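GDSL-like Lipase/Acylhydrolase family protein (Neisseria meningitidis, PDB 4K7J) probably removes O-acetyl groups from peptidoglycan as an SGNH-family esterase that works through a catalytic triad. Local coordinates at residues A[151-165]-A[186-200]. Residues are numbered along the deposited sequence; the frame is centred on the assembly and turned at random.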
ATOM      1  N   LEU A 151      -3.973   7.973 -13.807  1.00 15.84           N
ATOM      2  CA  LEU A 151      -2.647   7.366 -13.928  1.00 17.09           C
ATOM      3  C   LEU A 151      -1.570   8.348 -13.535  1.00 15.63           C
ATOM      4  O   LEU A 151      -1.550   9.474 -14.039  1.00 16.59           O
ATOM      5  CB  LEU A 151      -2.339   6.951 -15.371  1.00 19.47           C
ATOM      6  CG  LEU A 151      -3.313   6.313 -16.352  1.00 22.53           C
ATOM      7  CD1 LEU A 151      -4.377   7.302 -16.816  1.00 21.41           C
ATOM      8  CD2 LEU A 151      -2.501   5.817 -17.530  1.00 24.54           C
ATOM      9  N   PHE A 152      -0.632   7.928 -12.693  1.00 14.46           N
ATOM     10  CA  PHE A 152       0.595   8.711 -12.583  1.00 11.74           C
ATOM     11  C   PHE A 152       1.365   8.525 -13.882  1.00 11.55           C
ATOM     12  O   PHE A 152       1.522   7.401 -14.352  1.00 15.41           O
ATOM     13  CB  PHE A 152       1.449   8.274 -11.390  1.00 10.62           C
ATOM     14  CG  PHE A 152       0.913   8.725 -10.056  1.00 13.11           C
ATOM     15  CD1 PHE A 152       1.275   9.957  -9.532  1.00 12.27           C
ATOM     16  CD2 PHE A 152       0.048   7.919  -9.330  1.00 10.74           C
ATOM     17  CE1 PHE A 152       0.786  10.378  -8.300  1.00 11.61           C
ATOM     18  CE2 PHE A 152      -0.442   8.332  -8.088  1.00 11.56           C
ATOM     19  CZ  PHE A 152      -0.064   9.567  -7.579  1.00 14.92           C
ATOM     20  N   ALA A 153       1.846   9.613 -14.466  1.00 12.62           N
ATOM     21  CA  ALA A 153       2.471   9.537 -15.786  1.00 14.15           C
ATOM     22  C   ALA A 153       3.446  10.672 -16.023  1.00 11.29           C
ATOM     23  O   ALA A 153       3.200  11.800 -15.610  1.00 15.05           O
ATOM     24  CB  ALA A 153       1.398   9.533 -16.878  1.00 12.54           C
ATOM     25  N   LYS A 154       4.560  10.369 -16.680  1.00 13.23           N
ATOM     26  CA  LYS A 154       5.503  11.397 -17.085  1.00 13.37           C
ATOM     27  C   LYS A 154       5.886  11.234 -18.548  1.00 17.93           C
ATOM     28  O   LYS A 154       6.536  10.259 -18.922  1.00 16.67           O
ATOM     29  CB  LYS A 154       6.765  11.367 -16.226  1.00 18.34           C
ATOM     30  CG  LYS A 154       7.727  12.497 -16.578  1.00 15.57           C
ATOM     31  CD  LYS A 154       8.952  12.519 -15.670  1.00 18.17           C
ATOM     32  CE  LYS A 154       9.843  11.327 -15.910  1.00 17.55           C
ATOM     33  NZ  LYS A 154      11.141  11.505 -15.185  1.00 19.72           N
ATOM     34  N   PRO A 155       5.496  12.202 -19.381  1.00 19.14           N
ATOM     35  CA  PRO A 155       5.762  12.127 -20.814  1.00 16.87           C
ATOM     36  C   PRO A 155       7.213  12.488 -21.104  1.00 21.62           C
ATOM     37  O   PRO A 155       7.822  13.248 -20.352  1.00 19.72           O
ATOM     38  CB  PRO A 155       4.859  13.226 -21.376  1.00 18.38           C
ATOM     39  CG  PRO A 155       4.883  14.272 -20.317  1.00 20.54           C
ATOM     40  CD  PRO A 155       4.881  13.489 -19.004  1.00 21.33           C
ATOM     41  N   LEU A 156       7.763  11.955 -22.187  1.00 20.78           N
ATOM     42  CA  LEU A 156       9.067  12.412 -22.646  1.00 29.03           C
ATOM     43  C   LEU A 156       8.992  13.888 -23.052  1.00 28.53           C
ATOM     44  O   LEU A 156       9.876  14.677 -22.717  1.00 31.28           O
ATOM     45  CB  LEU A 156       9.550  11.563 -23.820  1.00 33.97           C
ATOM     46  CG  LEU A 156      10.928  11.922 -24.359  1.00 33.85           C
ATOM     47  CD1 LEU A 156      12.009  11.523 -23.354  1.00 35.84           C
ATOM     48  CD2 LEU A 156      11.139  11.245 -25.698  1.00 41.14           C
ATOM     49  N   LEU A 157       7.925  14.252 -23.761  1.00 33.16           N
ATOM     50  CA  LEU A 157       7.710  15.629 -24.206  1.00 34.22           C
ATOM     51  C   LEU A 157       6.438  16.240 -23.633  1.00 32.51           C
ATOM     52  O   LEU A 157       5.435  15.550 -23.446  1.00 27.92           O
ATOM     53  CB  LEU A 157       7.618  15.684 -25.732  1.00 39.85           C
ATOM     54  CG  LEU A 157       8.847  16.081 -26.543  1.00 43.88           C
ATOM     55  CD1 LEU A 157      10.020  15.154 -26.248  1.00 40.43           C
ATOM     56  CD2 LEU A 157       8.483  16.061 -28.022  1.00 47.69           C
ATOM     57  N   ALA A 158       6.471  17.544 -23.384  1.00 31.20           N
ATOM     58  CA  ALA A 158       5.272  18.264 -22.975  1.00 35.53           C
ATOM     59  C   ALA A 158       4.159  18.083 -24.020  1.00 42.01           C
ATOM     60  O   ALA A 158       4.442  17.982 -25.220  1.00 42.34           O
ATOM     61  CB  ALA A 158       5.589  19.732 -22.769  1.00 31.29           C
ATOM     62  N   GLU A 159       2.912  17.994 -23.548  1.00 36.66           N
ATOM     63  CA  GLU A 159       1.721  17.881 -24.415  1.00 37.17           C
ATOM     64  C   GLU A 159       1.532  16.528 -25.125  1.00 36.20           C
ATOM     65  O   GLU A 159       0.535  16.328 -25.816  1.00 37.78           O
ATOM     66  CB  GLU A 159       1.662  19.027 -25.438  1.00 47.05           C
ATOM     67  CG  GLU A 159       0.578  20.062 -25.175  1.00 53.46           C
ATOM     68  CD  GLU A 159       0.798  20.842 -23.890  1.00 52.98           C
ATOM     69  OE1 GLU A 159       1.205  22.021 -23.974  1.00 67.02           O
ATOM     70  OE2 GLU A 159       0.551  20.280 -22.799  1.00 51.98           O
ATOM     71  N   GLN A 160       2.490  15.621 -24.951  1.00 30.60           N
ATOM     72  CA  GLN A 160       2.420  14.256 -25.463  1.00 25.86           C
ATOM     73  C   GLN A 160       1.091  13.581 -25.111  1.00 19.86           C
ATOM     74  O   GLN A 160       0.478  13.894 -24.091  1.00 24.43           O
ATOM     75  CB  GLN A 160       3.568  13.451 -24.849  1.00 26.64           C
ATOM     76  CG  GLN A 160       3.994  12.205 -25.592  1.00 21.25           C
ATOM     77  CD  GLN A 160       5.255  11.592 -24.992  1.00 23.45           C
ATOM     78  OE1 GLN A 160       6.203  12.297 -24.671  1.00 29.28           O
ATOM     79  NE2 GLN A 160       5.264  10.278 -24.839  1.00 25.01           N
ATOM     80  N   THR A 161       0.656  12.647 -25.950  1.00 14.36           N
ATOM     81  CA  THR A 161      -0.601  11.942 -25.723  1.00 18.39           C
ATOM     82  C   THR A 161      -0.384  10.444 -25.557  1.00 17.83           C
ATOM     83  O   THR A 161       0.672   9.916 -25.895  1.00 18.12           O
ATOM     84  CB  THR A 161      -1.582  12.132 -26.904  1.00 19.16           C
ATOM     85  OG1 THR A 161      -0.974  11.643 -28.099  1.00 20.41           O
ATOM     86  CG2 THR A 161      -1.934  13.600 -27.086  1.00 19.46           C
ATOM     87  N   LEU A 162      -1.397   9.776 -25.023  1.00 17.25           N
ATOM     88  CA  LEU A 162      -1.508   8.325 -25.087  1.00 22.03           C
ATOM     89  C   LEU A 162      -2.986   8.043 -25.249  1.00 19.62           C
ATOM     90  O   LEU A 162      -3.801   8.975 -25.224  1.00 19.34           O
ATOM     91  CB  LEU A 162      -0.919   7.631 -23.831  1.00 16.14           C
ATOM     92  CG  LEU A 162      -1.242   8.136 -22.422  1.00 17.35           C
ATOM     93  CD1 LEU A 162      -2.673   7.818 -22.012  1.00 14.29           C
ATOM     94  CD2 LEU A 162      -0.234   7.555 -21.397  1.00 18.75           C
ATOM     95  N   THR A 163      -3.350   6.777 -25.422  1.00 17.72           N
ATOM     96  CA  THR A 163      -4.759   6.451 -25.520  1.00 18.67           C
ATOM     97  C   THR A 163      -5.139   5.442 -24.462  1.00 19.35           C
ATOM     98  O   THR A 163      -4.373   4.539 -24.156  1.00 21.38           O
ATOM     99  CB  THR A 163      -5.153   5.892 -26.906  1.00 22.40           C
ATOM    100  OG1 THR A 163      -4.554   4.606 -27.089  1.00 22.39           O
ATOM    101  CG2 THR A 163      -4.719   6.839 -28.042  1.00 21.38           C
ATOM    102  N   VAL A 164      -6.339   5.603 -23.920  1.00 24.61           N
ATOM    103  CA  VAL A 164      -6.901   4.674 -22.951  1.00 16.71           C
ATOM    104  C   VAL A 164      -8.213   4.162 -23.536  1.00 23.03           C
ATOM    105  O   VAL A 164      -9.141   4.947 -23.741  1.00 23.04           O
ATOM    106  CB  VAL A 164      -7.185   5.394 -21.629  1.00 24.72           C
ATOM    107  CG1 VAL A 164      -7.821   4.450 -20.643  1.00 27.64           C
ATOM    108  CG2 VAL A 164      -5.903   5.995 -21.052  1.00 17.94           C
ATOM    109  N   ASN A 165      -8.285   2.855 -23.811  1.00 25.39           N
ATOM    110  CA  ASN A 165      -9.375   2.272 -24.610  1.00 22.32           C
ATOM    111  C   ASN A 165      -9.737   3.103 -25.846  1.00 23.58           C
ATOM    112  O   ASN A 165     -10.907   3.339 -26.120  1.00 31.36           O
ATOM    113  CB  ASN A 165     -10.630   2.023 -23.765  1.00 24.76           C
ATOM    114  CG  ASN A 165     -10.469   0.848 -22.813  1.00 22.90           C
ATOM    115  OD1 ASN A 165      -9.379   0.311 -22.660  1.00 23.31           O
ATOM    116  ND2 ASN A 165     -11.554   0.463 -22.151  1.00 27.41           N
ATOM    117  N   PRO A 186     -11.734  -4.811 -19.639  1.00 28.11           N
ATOM    118  CA  PRO A 186     -10.275  -4.655 -19.725  1.00 23.71           C
ATOM    119  C   PRO A 186      -9.850  -3.284 -20.228  1.00 25.18           C
ATOM    120  O   PRO A 186     -10.535  -2.673 -21.042  1.00 25.89           O
ATOM    121  CB  PRO A 186      -9.861  -5.727 -20.742  1.00 23.91           C
ATOM    122  CG  PRO A 186     -10.976  -6.713 -20.736  1.00 28.54           C
ATOM    123  CD  PRO A 186     -12.214  -5.901 -20.506  1.00 27.38           C
ATOM    124  N   LEU A 187      -8.718  -2.815 -19.724  1.00 20.62           N
ATOM    125  CA  LEU A 187      -8.248  -1.472 -19.975  1.00 26.00           C
ATOM    126  C   LEU A 187      -6.993  -1.579 -20.819  1.00 19.66           C
ATOM    127  O   LEU A 187      -6.033  -2.206 -20.396  1.00 21.11           O
ATOM    128  CB  LEU A 187      -7.889  -0.812 -18.642  1.00 21.10           C
ATOM    129  CG  LEU A 187      -7.452   0.643 -18.626  1.00 25.40           C
ATOM    130  CD1 LEU A 187      -8.580   1.446 -19.181  1.00 30.65           C
ATOM    131  CD2 LEU A 187      -7.157   1.093 -17.200  1.00 30.18           C
ATOM    132  N   THR A 188      -6.997  -0.967 -21.997  1.00 22.06           N
ATOM    133  CA  THR A 188      -5.837  -1.024 -22.887  1.00 19.89           C
ATOM    134  C   THR A 188      -5.261   0.366 -23.106  1.00 18.83           C
ATOM    135  O   THR A 188      -5.965   1.279 -23.510  1.00 19.07           O
ATOM    136  CB  THR A 188      -6.193  -1.677 -24.230  1.00 23.40           C
ATOM    137  OG1 THR A 188      -6.567  -3.038 -23.995  1.00 20.88           O
ATOM    138  CG2 THR A 188      -4.999  -1.654 -25.182  1.00 18.42           C
ATOM    139  N   ILE A 189      -3.972   0.509 -22.814  1.00 14.84           N
ATOM    140  CA  ILE A 189      -3.294   1.785 -22.900  1.00 18.43           C
ATOM    141  C   ILE A 189      -2.175   1.694 -23.927  1.00 22.94           C
ATOM    142  O   ILE A 189      -1.312   0.810 -23.846  1.00 15.55           O
ATOM    143  CB  ILE A 189      -2.703   2.185 -21.530  1.00 16.82           C
ATOM    144  CG1 ILE A 189      -3.811   2.199 -20.472  1.00 20.21           C
ATOM    145  CG2 ILE A 189      -2.014   3.540 -21.613  1.00 13.61           C
ATOM    146  CD1 ILE A 189      -3.291   2.246 -19.051  1.00 22.22           C
ATOM    147  N   HIS A 190      -2.208   2.611 -24.891  1.00 19.06           N
ATOM    148  CA  HIS A 190      -1.278   2.609 -26.020  1.00 19.98           C
ATOM    149  C   HIS A 190      -0.433   3.870 -25.978  1.00 15.88           C
ATOM    150  O   HIS A 190      -0.962   4.966 -25.789  1.00 20.98           O
ATOM    151  CB  HIS A 190      -2.061   2.579 -27.351  1.00 18.14           C
ATOM    152  CG  HIS A 190      -2.642   1.239 -27.689  1.00 20.79           C
ATOM    153  ND1 HIS A 190      -3.671   1.078 -28.596  1.00 21.81           N
ATOM    154  CD2 HIS A 190      -2.328  -0.005 -27.251  1.00 21.98           C
ATOM    155  CE1 HIS A 190      -3.964  -0.206 -28.701  1.00 22.19           C
ATOM    156  NE2 HIS A 190      -3.168  -0.884 -27.892  1.00 20.27           N
ATOM    157  N   THR A 191       0.873   3.727 -26.156  1.00 14.71           N
ATOM    158  CA  THR A 191       1.759   4.892 -26.166  1.00 16.59           C
ATOM    159  C   THR A 191       2.560   4.948 -27.455  1.00 21.14           C
ATOM    160  O   THR A 191       3.454   4.130 -27.682  1.00 18.50           O
ATOM    161  CB  THR A 191       2.726   4.906 -24.958  1.00 14.45           C
ATOM    162  OG1 THR A 191       3.494   3.697 -24.936  1.00 19.43           O
ATOM    163  CG2 THR A 191       1.952   5.008 -23.654  1.00 16.57           C
ATOM    164  N   GLU A 192       2.233   5.916 -28.304  1.00 20.56           N
ATOM    165  CA  GLU A 192       2.963   6.089 -29.549  1.00 19.15           C
ATOM    166  C   GLU A 192       4.422   6.418 -29.252  1.00 18.88           C
ATOM    167  O   GLU A 192       5.315   5.779 -29.784  1.00 20.27           O
ATOM    168  CB  GLU A 192       2.311   7.166 -30.422  1.00 16.61           C
ATOM    169  CG  GLU A 192       3.212   7.724 -31.529  1.00 18.91           C
ATOM    170  CD  GLU A 192       3.465   6.749 -32.675  1.00 22.17           C
ATOM    171  OE1 GLU A 192       2.980   5.592 -32.633  1.00 18.74           O
ATOM    172  OE2 GLU A 192       4.163   7.153 -33.628  1.00 20.91           O
ATOM    173  N   MET A 193       4.644   7.413 -28.399  1.00 18.26           N
ATOM    174  CA  MET A 193       5.980   7.783 -27.944  1.00 23.05           C
ATOM    175  C   MET A 193       6.181   7.391 -26.466  1.00 19.86           C
ATOM    176  O   MET A 193       5.211   7.082 -25.771  1.00 19.24           O
ATOM    177  CB  MET A 193       6.221   9.280 -28.182  1.00 21.70           C
ATOM    178  CG  MET A 193       6.545   9.640 -29.650  1.00 23.89           C
ATOM    179  SD  MET A 193       8.116   8.980 -30.279  1.00 41.42           S
ATOM    180  CE  MET A 193       7.540   7.586 -31.230  1.00 25.11           C
ATOM    181  N   PRO A 194       7.440   7.384 -25.985  1.00 20.05           N
ATOM    182  CA  PRO A 194       7.691   6.858 -24.636  1.00 19.74           C
ATOM    183  C   PRO A 194       7.161   7.711 -23.490  1.00 16.33           C
ATOM    184  O   PRO A 194       7.274   8.938 -23.518  1.00 15.24           O
ATOM    185  CB  PRO A 194       9.224   6.823 -24.550  1.00 16.89           C
ATOM    186  CG  PRO A 194       9.679   6.750 -25.992  1.00 20.46           C
ATOM    187  CD  PRO A 194       8.701   7.615 -26.721  1.00 20.47           C
ATOM    188  N   TRP A 195       6.635   7.028 -22.475  1.00 16.29           N
ATOM    189  CA  TRP A 195       6.260   7.633 -21.206  1.00 18.00           C
ATOM    190  C   TRP A 195       6.842   6.801 -20.068  1.00 16.70           C
ATOM    191  O   TRP A 195       7.141   5.619 -20.249  1.00 12.36           O
ATOM    192  CB  TRP A 195       4.752   7.537 -21.008  1.00 13.94           C
ATOM    193  CG  TRP A 195       3.873   8.365 -21.869  1.00 20.05           C
ATOM    194  CD1 TRP A 195       3.608   8.187 -23.200  1.00 14.09           C
ATOM    195  CD2 TRP A 195       3.062   9.461 -21.439  1.00 16.52           C
ATOM    196  NE1 TRP A 195       2.709   9.137 -23.630  1.00 18.84           N
ATOM    197  CE2 TRP A 195       2.348   9.922 -22.564  1.00 20.65           C
ATOM    198  CE3 TRP A 195       2.872  10.103 -20.208  1.00 14.32           C
ATOM    199  CZ2 TRP A 195       1.463  11.003 -22.495  1.00 15.59           C
ATOM    200  CZ3 TRP A 195       2.001  11.175 -20.142  1.00 12.36           C
ATOM    201  CH2 TRP A 195       1.301  11.610 -21.279  1.00 17.15           C
ATOM    202  N   ASP A 196       6.920   7.392 -18.877  1.00 14.69           N
ATOM    203  CA  ASP A 196       7.003   6.595 -17.651  1.00 12.58           C
ATOM    204  C   ASP A 196       5.649   6.619 -16.971  1.00 12.06           C
ATOM    205  O   ASP A 196       5.018   7.668 -16.889  1.00 13.57           O
ATOM    206  CB  ASP A 196       8.083   7.130 -16.704  1.00 17.85           C
ATOM    207  CG  ASP A 196       9.492   6.847 -17.209  1.00 19.86           C
ATOM    208  OD1 ASP A 196       9.640   6.015 -18.131  1.00 19.93           O
ATOM    209  OD2 ASP A 196      10.443   7.451 -16.680  1.00 26.68           O
ATOM    210  N   ILE A 197       5.199   5.468 -16.496  1.00 12.80           N
ATOM    211  CA  ILE A 197       3.878   5.356 -15.855  1.00 12.85           C
ATOM    212  C   ILE A 197       4.056   4.815 -14.430  1.00 16.97           C
ATOM    213  O   ILE A 197       4.852   3.901 -14.203  1.00 13.43           O
ATOM    214  CB  ILE A 197       2.948   4.385 -16.641  1.00 12.51           C
ATOM    215  CG1 ILE A 197       2.837   4.782 -18.116  1.00 13.17           C
ATOM    216  CG2 ILE A 197       1.564   4.301 -16.000  1.00 11.98           C
ATOM    217  CD1 ILE A 197       2.123   6.108 -18.374  1.00 11.39           C
ATOM    218  N   GLY A 198       3.327   5.389 -13.480  1.00 11.30           N
ATOM    219  CA  GLY A 198       3.366   4.954 -12.096  1.00 11.38           C
ATOM    220  C   GLY A 198       2.131   4.123 -11.831  1.00 13.99           C
ATOM    221  O   GLY A 198       1.673   3.409 -12.711  1.00 12.12           O
ATOM    222  N   PHE A 199       1.587   4.204 -10.624  1.00 12.15           N
ATOM    223  CA  PHE A 199       0.404   3.421 -10.314  1.00 11.83           C
ATOM    224  C   PHE A 199      -0.769   3.992 -11.089  1.00 11.57           C
ATOM    225  O   PHE A 199      -0.788   5.178 -11.428  1.00 12.35           O
ATOM    226  CB  PHE A 199       0.110   3.432  -8.818  1.00 11.10           C
ATOM    227  CG  PHE A 199       0.934   2.448  -8.025  1.00 17.37           C
ATOM    228  CD1 PHE A 199       2.278   2.683  -7.784  1.00 12.38           C
ATOM    229  CD2 PHE A 199       0.357   1.293  -7.519  1.00 14.91           C
ATOM    230  CE1 PHE A 199       3.041   1.777  -7.064  1.00 14.49           C
ATOM    231  CE2 PHE A 199       1.110   0.386  -6.777  1.00 17.12           C
ATOM    232  CZ  PHE A 199       2.454   0.633  -6.551  1.00 14.19           C
ATOM    233  N   ILE A 200      -1.740   3.133 -11.349  1.00 13.21           N
ATOM    234  CA  ILE A 200      -2.920   3.461 -12.126  1.00 13.25           C
ATOM    235  C   ILE A 200      -4.145   3.174 -11.267  1.00 16.31           C
ATOM    236  O   ILE A 200      -4.322   2.057 -10.783  1.00 13.93           O
ATOM    237  CB  ILE A 200      -2.995   2.575 -13.371  1.00 11.66           C
ATOM    238  CG1 ILE A 200      -1.808   2.844 -14.294  1.00 10.97           C
ATOM    239  CG2 ILE A 200      -4.315   2.775 -14.098  1.00 16.60           C
ATOM    240  CD1 ILE A 200      -1.779   1.953 -15.507  1.00 16.87           C
TER
HETATM  241  O   HOH W   1      11.483   8.490 -14.426  1.00 22.22           O
HETATM  242  O   HOH W   2       2.726   9.423 -27.501  1.00 22.98           O
HETATM  243  O   HOH W   3      -6.041   2.504 -26.190  1.00 21.65           O
HETATM  244  O   HOH W   4      -5.044   3.218 -29.421  1.00 29.32           O
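Trp-195 is gripped on both ring faces and along its edge by residues 151-165. Over one face lies Pro-155, whose CB sits 3.8 Å from the centroid of the six-membered ring in a CH-pi contact; against the opposite face Leu-162 crosses at about a right angle, its CD2 methyl lying over the five-membered ring in a second CH-pi contact. Leu-162 gets there with CG held between backbone N and carbonyl carbon (chi1 46°). Ala-153 CB adds a contact at CE3. In the ring plane, NE1 donates to Thr-161 O at 3.1 Å, approaching that carbonyl from above its plane, which fixes the indole's rotation. Gln-160, its amide turned 65° from the indole, slides past on the Pro-155 side and gives NE2 to Pro-194 O in a nearly straight bond of 2.8 Å, while its OE1 accepts from Leu-157 N, bracing the type II turn 157-160. The indole thus illustrates side-chain packing in a beta sandwich where the chain passes from one sheet to the other: strands 147-155 and 195-203 pair antiparallel in one sheet, 161-164 and 187-191 in the other, and Trp-195, Leu-162, Ile-197 and Ile-189 pack between the two. Leu-151 CD2 and Ile-189 CD1 meet tip to tip between the sheets. A beta bulge shifts the register by one between Leu-151 and Ala-153, and Phe-152 O takes Gly-198 N at 2.8 Å. At the far end Asn-165 OD1 accepts from Thr-188 N (2.8 Å, 173°). On the outer surface, one water bridges Lys-154 NZ and Asp-196 OD2; NZ forms a salt bridge with Asp-119, and Asp-196 OD1 a hydrogen bond with His-128.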